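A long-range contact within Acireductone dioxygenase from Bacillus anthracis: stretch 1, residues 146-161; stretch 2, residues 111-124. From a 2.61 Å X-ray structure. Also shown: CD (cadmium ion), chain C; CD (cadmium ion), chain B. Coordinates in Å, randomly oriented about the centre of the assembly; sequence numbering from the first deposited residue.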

# COMPACT_ATOMS: atom_id res chain seq x y z
N ALA A 146 9.88 -0.65 11.06
CA ALA A 146 9.00 -1.79 11.25
C ALA A 146 9.33 -2.89 10.25
O ALA A 146 9.29 -2.69 9.05
CB ALA A 146 7.55 -1.37 11.10
N ARG A 147 9.63 -4.06 10.78
CA ARG A 147 9.85 -5.25 9.95
C ARG A 147 8.54 -5.63 9.25
O ARG A 147 7.48 -5.69 9.88
CB ARG A 147 10.38 -6.39 10.79
CG ARG A 147 11.61 -6.06 11.61
CD ARG A 147 12.89 -5.94 10.77
NE ARG A 147 13.37 -7.22 10.17
CZ ARG A 147 14.31 -7.30 9.22
NH1 ARG A 147 14.94 -6.22 8.76
NH2 ARG A 147 14.63 -8.47 8.73
N HIS A 148 8.62 -5.83 7.93
CA HIS A 148 7.45 -6.17 7.14
C HIS A 148 7.84 -6.85 5.82
O HIS A 148 9.00 -6.82 5.48
CB HIS A 148 6.61 -4.90 6.87
CG HIS A 148 7.29 -3.88 6.04
ND1 HIS A 148 8.30 -3.09 6.52
CD2 HIS A 148 7.14 -3.55 4.74
CE1 HIS A 148 8.75 -2.31 5.56
NE2 HIS A 148 8.08 -2.58 4.46
N TYR A 149 6.91 -7.51 5.13
CA TYR A 149 7.11 -7.88 3.73
C TYR A 149 5.81 -7.67 2.94
O TYR A 149 4.78 -7.26 3.51
CB TYR A 149 7.66 -9.29 3.58
CG TYR A 149 6.90 -10.33 4.31
CD1 TYR A 149 7.18 -10.61 5.63
CD2 TYR A 149 5.90 -11.06 3.68
CE1 TYR A 149 6.49 -11.58 6.33
CE2 TYR A 149 5.17 -12.01 4.37
CZ TYR A 149 5.47 -12.27 5.70
OH TYR A 149 4.78 -13.21 6.43
N PHE A 150 5.88 -7.87 1.62
CA PHE A 150 4.74 -7.58 0.73
C PHE A 150 4.37 -8.76 -0.16
O PHE A 150 5.21 -9.52 -0.61
CB PHE A 150 5.00 -6.32 -0.15
CG PHE A 150 3.81 -5.95 -1.06
CD1 PHE A 150 2.74 -5.25 -0.56
CD2 PHE A 150 3.78 -6.31 -2.39
CE1 PHE A 150 1.64 -4.94 -1.36
CE2 PHE A 150 2.70 -6.01 -3.20
CZ PHE A 150 1.63 -5.31 -2.69
N THR A 151 3.09 -8.89 -0.45
CA THR A 151 2.66 -10.01 -1.27
C THR A 151 1.49 -9.53 -2.13
O THR A 151 0.65 -8.72 -1.70
CB THR A 151 2.26 -11.18 -0.35
OG1 THR A 151 3.43 -11.92 0.07
CG2 THR A 151 1.34 -12.11 -1.03
N LEU A 152 1.44 -10.00 -3.35
CA LEU A 152 0.22 -9.88 -4.08
C LEU A 152 -0.77 -10.93 -3.63
O LEU A 152 -0.46 -11.87 -2.94
CB LEU A 152 0.46 -10.02 -5.57
CG LEU A 152 1.43 -9.01 -6.16
CD1 LEU A 152 1.91 -9.49 -7.51
CD2 LEU A 152 0.73 -7.67 -6.27
N GLN A 153 -1.99 -10.75 -4.05
CA GLN A 153 -3.01 -11.73 -3.83
C GLN A 153 -3.08 -12.60 -5.06
O GLN A 153 -2.17 -12.62 -5.88
CB GLN A 153 -4.34 -11.04 -3.53
CG GLN A 153 -4.25 -10.10 -2.34
CD GLN A 153 -5.51 -10.09 -1.50
OE1 GLN A 153 -6.25 -9.11 -1.48
NE2 GLN A 153 -5.75 -11.16 -0.78
N ASP A 154 -4.17 -13.35 -5.17
CA ASP A 154 -4.25 -14.42 -6.15
C ASP A 154 -4.59 -13.88 -7.54
O ASP A 154 -4.50 -14.60 -8.49
CB ASP A 154 -5.22 -15.50 -5.65
CG ASP A 154 -4.81 -16.06 -4.25
OD1 ASP A 154 -3.69 -15.73 -3.81
OD2 ASP A 154 -5.58 -16.80 -3.58
N ASP A 155 -4.96 -12.61 -7.65
CA ASP A 155 -5.12 -11.99 -8.95
C ASP A 155 -3.78 -11.46 -9.46
O ASP A 155 -3.69 -11.02 -10.61
CB ASP A 155 -6.21 -10.89 -8.94
CG ASP A 155 -5.96 -9.79 -7.89
OD1 ASP A 155 -5.46 -10.14 -6.79
OD2 ASP A 155 -6.25 -8.57 -8.18
N ARG A 156 -2.74 -11.55 -8.62
CA ARG A 156 -1.35 -11.15 -8.97
C ARG A 156 -1.28 -9.84 -9.81
O ARG A 156 -0.61 -9.79 -10.82
CB ARG A 156 -0.61 -12.29 -9.71
CG ARG A 156 -0.54 -13.65 -9.02
CD ARG A 156 0.69 -13.80 -8.14
NE ARG A 156 1.92 -13.99 -8.94
CZ ARG A 156 3.16 -14.07 -8.43
NH1 ARG A 156 3.36 -13.98 -7.12
NH2 ARG A 156 4.20 -14.24 -9.24
N GLN A 157 -1.95 -8.79 -9.36
CA GLN A 157 -1.88 -7.51 -10.04
C GLN A 157 -2.21 -6.35 -9.10
O GLN A 157 -3.13 -6.42 -8.31
CB GLN A 157 -2.81 -7.49 -11.24
CG GLN A 157 -4.25 -7.61 -10.82
CD GLN A 157 -5.15 -7.83 -11.98
OE1 GLN A 157 -4.71 -7.81 -13.12
NE2 GLN A 157 -6.43 -8.06 -11.71
N VAL A 158 -1.43 -5.29 -9.20
CA VAL A 158 -1.71 -4.11 -8.42
C VAL A 158 -1.28 -2.86 -9.17
O VAL A 158 -0.27 -2.85 -9.89
CB VAL A 158 -1.06 -4.22 -7.02
CG1 VAL A 158 0.42 -3.89 -7.04
CG2 VAL A 158 -1.75 -3.33 -6.03
N VAL A 159 -2.08 -1.80 -9.02
CA VAL A 159 -1.66 -0.42 -9.38
C VAL A 159 -1.67 0.45 -8.14
O VAL A 159 -2.63 0.42 -7.40
CB VAL A 159 -2.56 0.22 -10.43
CG1 VAL A 159 -2.12 1.64 -10.70
CG2 VAL A 159 -2.49 -0.53 -11.74
N ALA A 160 -0.59 1.22 -7.93
CA ALA A 160 -0.37 2.04 -6.73
C ALA A 160 0.35 3.35 -6.99
O ALA A 160 1.16 3.47 -7.90
CB ALA A 160 0.44 1.25 -5.70
N ILE A 161 0.10 4.28 -6.12
CA ILE A 161 0.89 5.48 -6.03
C ILE A 161 1.87 5.30 -4.88
O ILE A 161 1.47 4.91 -3.80
CB ILE A 161 0.02 6.71 -5.77
CG1 ILE A 161 -1.05 6.84 -6.84
CG2 ILE A 161 0.88 7.94 -5.78
CD1 ILE A 161 -2.09 7.90 -6.54
CD CD C . -11.44 -6.63 -3.60
CD CD B . 9.05 -2.46 2.05
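Stretch 2 (111-124) RFIVSGHGIFAIEG

Stretch 2 lies antiparallel to stretch 1 along nearly its whole length, as two strand pairings joined through a corner. Strand 118-123 runs against strand 148-151 at 164° between N-to-C directions, with axes 4.8 Å apart at closest approach; strand 111-113 meets strand 158-161 at a more open 132°, axes 4.7 Å apart. The chain of stretch 2 turns its corner at Val-114 and Ser-115, and there the register slips by one. Val-159 O accepts from both Val-114 N (3.0 Å) and Ser-115 N (3.3 Å), so a beta bulge absorbs the extra residue before Phe-112 N and Ile-161 O pair at 3.0 Å.

His-117 has the largest area covered by the other stretch. Its backbone is extended (phi -147°, psi 158°), its CA-to-CB bond points toward stretch 1, and chi1 is m. His-117 ND1 donates to Asp-155 OD2 at 2.8 Å, the oxygen lying near the plane of the ring at its edge. The type I turn from Gln-153 to Arg-156 carries this aspartate, while His-117 NE2 binds the chain C cadmium ion at 2.7 Å. Thus one ring nitrogen meets the carboxylate and the other the metal. His-117 N also donates to Gln-157 O, 3.2 Å away.

Ile-119 is covered almost as fully, but by ordinary sheet pairing. Ile-119 N donates to Thr-151 O at 2.8 Å and Ile-119 O accepts from Thr-151 N at 3.0 Å. Its chi1 m, chi2 t side chain shares a face with Thr-151, with Ile-119 CD1 4.0 Å from Thr-151 CG2, and Ile-119 CG1 reaches Gln-153 CG at 3.9 Å. On that same face Ala-121 sits beneath a tyrosine: Ala-121 CB is 3.6 Å from Tyr-149 CZ, over the ring in a CH-pi contact, a small residue packed against a large one. Ala-121 N donates to Tyr-149 O at 3.0 Å.

On the other face, two phenylalanines meet. Phe-150 presents its edge to the face of Phe-120, Phe-150 CD1 lying 3.7 Å from Phe-120 CZ with the planes at 59°.

Two glycines lie where a side chain would not fit. At Gly-118 an ideal CB would fall 2.5 Å from Phe-150 CZ; at Gly-116, whose positive phi itself favours glycine, it would fall 2.1 Å from Gln-157 O. The rules read here are glycine where a ring or a carbonyl oxygen comes within clash distance of an ideal CB, alanine against the face of a tyrosine, and a carboxylate from the turn bonded to a metal-binding histidine.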

# COMPACT_ATOMS: atom_id res chain seq x y z
N ARG A 111 1.82 3.80 0.45
CA ARG A 111 1.26 3.30 -0.80
C ARG A 111 -0.23 3.64 -0.80
O ARG A 111 -0.87 3.56 0.24
CB ARG A 111 1.45 1.77 -0.92
CG ARG A 111 2.89 1.29 -1.08
CD ARG A 111 3.55 1.80 -2.37
NE ARG A 111 4.93 1.34 -2.52
CZ ARG A 111 5.98 1.91 -1.93
NH1 ARG A 111 5.83 2.97 -1.16
NH2 ARG A 111 7.18 1.41 -2.12
N PHE A 112 -0.78 4.03 -1.95
CA PHE A 112 -2.23 4.14 -2.08
C PHE A 112 -2.69 3.22 -3.17
O PHE A 112 -2.19 3.30 -4.28
CB PHE A 112 -2.62 5.56 -2.41
CG PHE A 112 -4.05 5.71 -2.87
CD1 PHE A 112 -5.08 5.67 -1.99
CD2 PHE A 112 -4.34 5.95 -4.20
CE1 PHE A 112 -6.38 5.83 -2.41
CE2 PHE A 112 -5.63 6.11 -4.64
CZ PHE A 112 -6.66 6.05 -3.74
N ILE A 113 -3.65 2.36 -2.90
CA ILE A 113 -4.06 1.44 -3.96
C ILE A 113 -5.09 2.07 -4.88
O ILE A 113 -6.12 2.60 -4.42
CB ILE A 113 -4.63 0.13 -3.40
CG1 ILE A 113 -3.66 -0.54 -2.40
CG2 ILE A 113 -5.01 -0.80 -4.53
CD1 ILE A 113 -2.19 -0.35 -2.69
N VAL A 114 -4.80 2.03 -6.17
CA VAL A 114 -5.73 2.48 -7.19
C VAL A 114 -6.51 1.35 -7.79
O VAL A 114 -7.71 1.45 -7.96
CB VAL A 114 -5.03 3.18 -8.36
CG1 VAL A 114 -6.06 3.90 -9.22
CG2 VAL A 114 -3.98 4.19 -7.88
N SER A 115 -5.82 0.28 -8.15
CA SER A 115 -6.46 -0.93 -8.67
C SER A 115 -5.81 -2.18 -8.10
O SER A 115 -4.71 -2.10 -7.60
CB SER A 115 -6.32 -0.95 -10.17
OG SER A 115 -7.18 0.02 -10.75
N GLY A 116 -6.50 -3.33 -8.22
CA GLY A 116 -5.99 -4.64 -7.76
C GLY A 116 -5.87 -4.76 -6.27
O GLY A 116 -6.67 -4.17 -5.54
N HIS A 117 -4.87 -5.52 -5.81
CA HIS A 117 -4.74 -5.83 -4.36
C HIS A 117 -3.30 -5.97 -3.89
O HIS A 117 -2.40 -6.22 -4.69
CB HIS A 117 -5.46 -7.12 -4.00
CG HIS A 117 -6.89 -7.17 -4.45
ND1 HIS A 117 -7.25 -7.57 -5.71
CD2 HIS A 117 -8.03 -6.88 -3.80
CE1 HIS A 117 -8.56 -7.52 -5.83
NE2 HIS A 117 -9.06 -7.10 -4.68
N GLY A 118 -3.08 -5.79 -2.60
CA GLY A 118 -1.81 -6.16 -2.02
C GLY A 118 -2.03 -6.59 -0.60
O GLY A 118 -3.10 -6.38 -0.06
N ILE A 119 -1.02 -7.24 -0.02
CA ILE A 119 -1.03 -7.55 1.39
C ILE A 119 0.27 -7.07 1.98
O ILE A 119 1.32 -7.47 1.53
CB ILE A 119 -1.13 -9.06 1.69
CG1 ILE A 119 -2.33 -9.72 1.01
CG2 ILE A 119 -1.30 -9.26 3.20
CD1 ILE A 119 -2.16 -11.21 0.79
N PHE A 120 0.20 -6.22 3.00
CA PHE A 120 1.37 -5.96 3.81
C PHE A 120 1.35 -6.77 5.07
O PHE A 120 0.35 -6.80 5.78
CB PHE A 120 1.44 -4.50 4.21
CG PHE A 120 2.16 -3.66 3.19
CD1 PHE A 120 3.53 -3.69 3.13
CD2 PHE A 120 1.47 -2.84 2.30
CE1 PHE A 120 4.20 -2.94 2.20
CE2 PHE A 120 2.14 -2.09 1.37
CZ PHE A 120 3.51 -2.15 1.32
N ALA A 121 2.47 -7.42 5.38
CA ALA A 121 2.58 -8.22 6.60
C ALA A 121 3.50 -7.49 7.57
O ALA A 121 4.70 -7.39 7.33
CB ALA A 121 3.14 -9.62 6.29
N ILE A 122 2.96 -7.04 8.70
CA ILE A 122 3.70 -6.14 9.59
C ILE A 122 3.86 -6.76 10.95
O ILE A 122 2.93 -7.36 11.52
CB ILE A 122 3.01 -4.76 9.66
CG1 ILE A 122 2.97 -4.13 8.28
CG2 ILE A 122 3.81 -3.81 10.56
CD1 ILE A 122 1.75 -3.26 8.03
N GLU A 123 5.09 -6.66 11.46
CA GLU A 123 5.42 -7.18 12.78
C GLU A 123 4.87 -6.18 13.75
O GLU A 123 5.30 -5.03 13.76
CB GLU A 123 6.93 -7.33 12.96
CG GLU A 123 7.38 -7.91 14.29
CD GLU A 123 8.90 -8.13 14.34
OE1 GLU A 123 9.66 -7.13 14.20
OE2 GLU A 123 9.38 -9.30 14.49
N GLY A 124 3.91 -6.61 14.56
CA GLY A 124 3.31 -5.76 15.57
C GLY A 124 4.24 -5.55 16.74
O GLY A 124 5.16 -6.32 16.98
O HOH W 1 8.86 -4.32 13.78
O HOH W 2 7.54 -3.89 0.95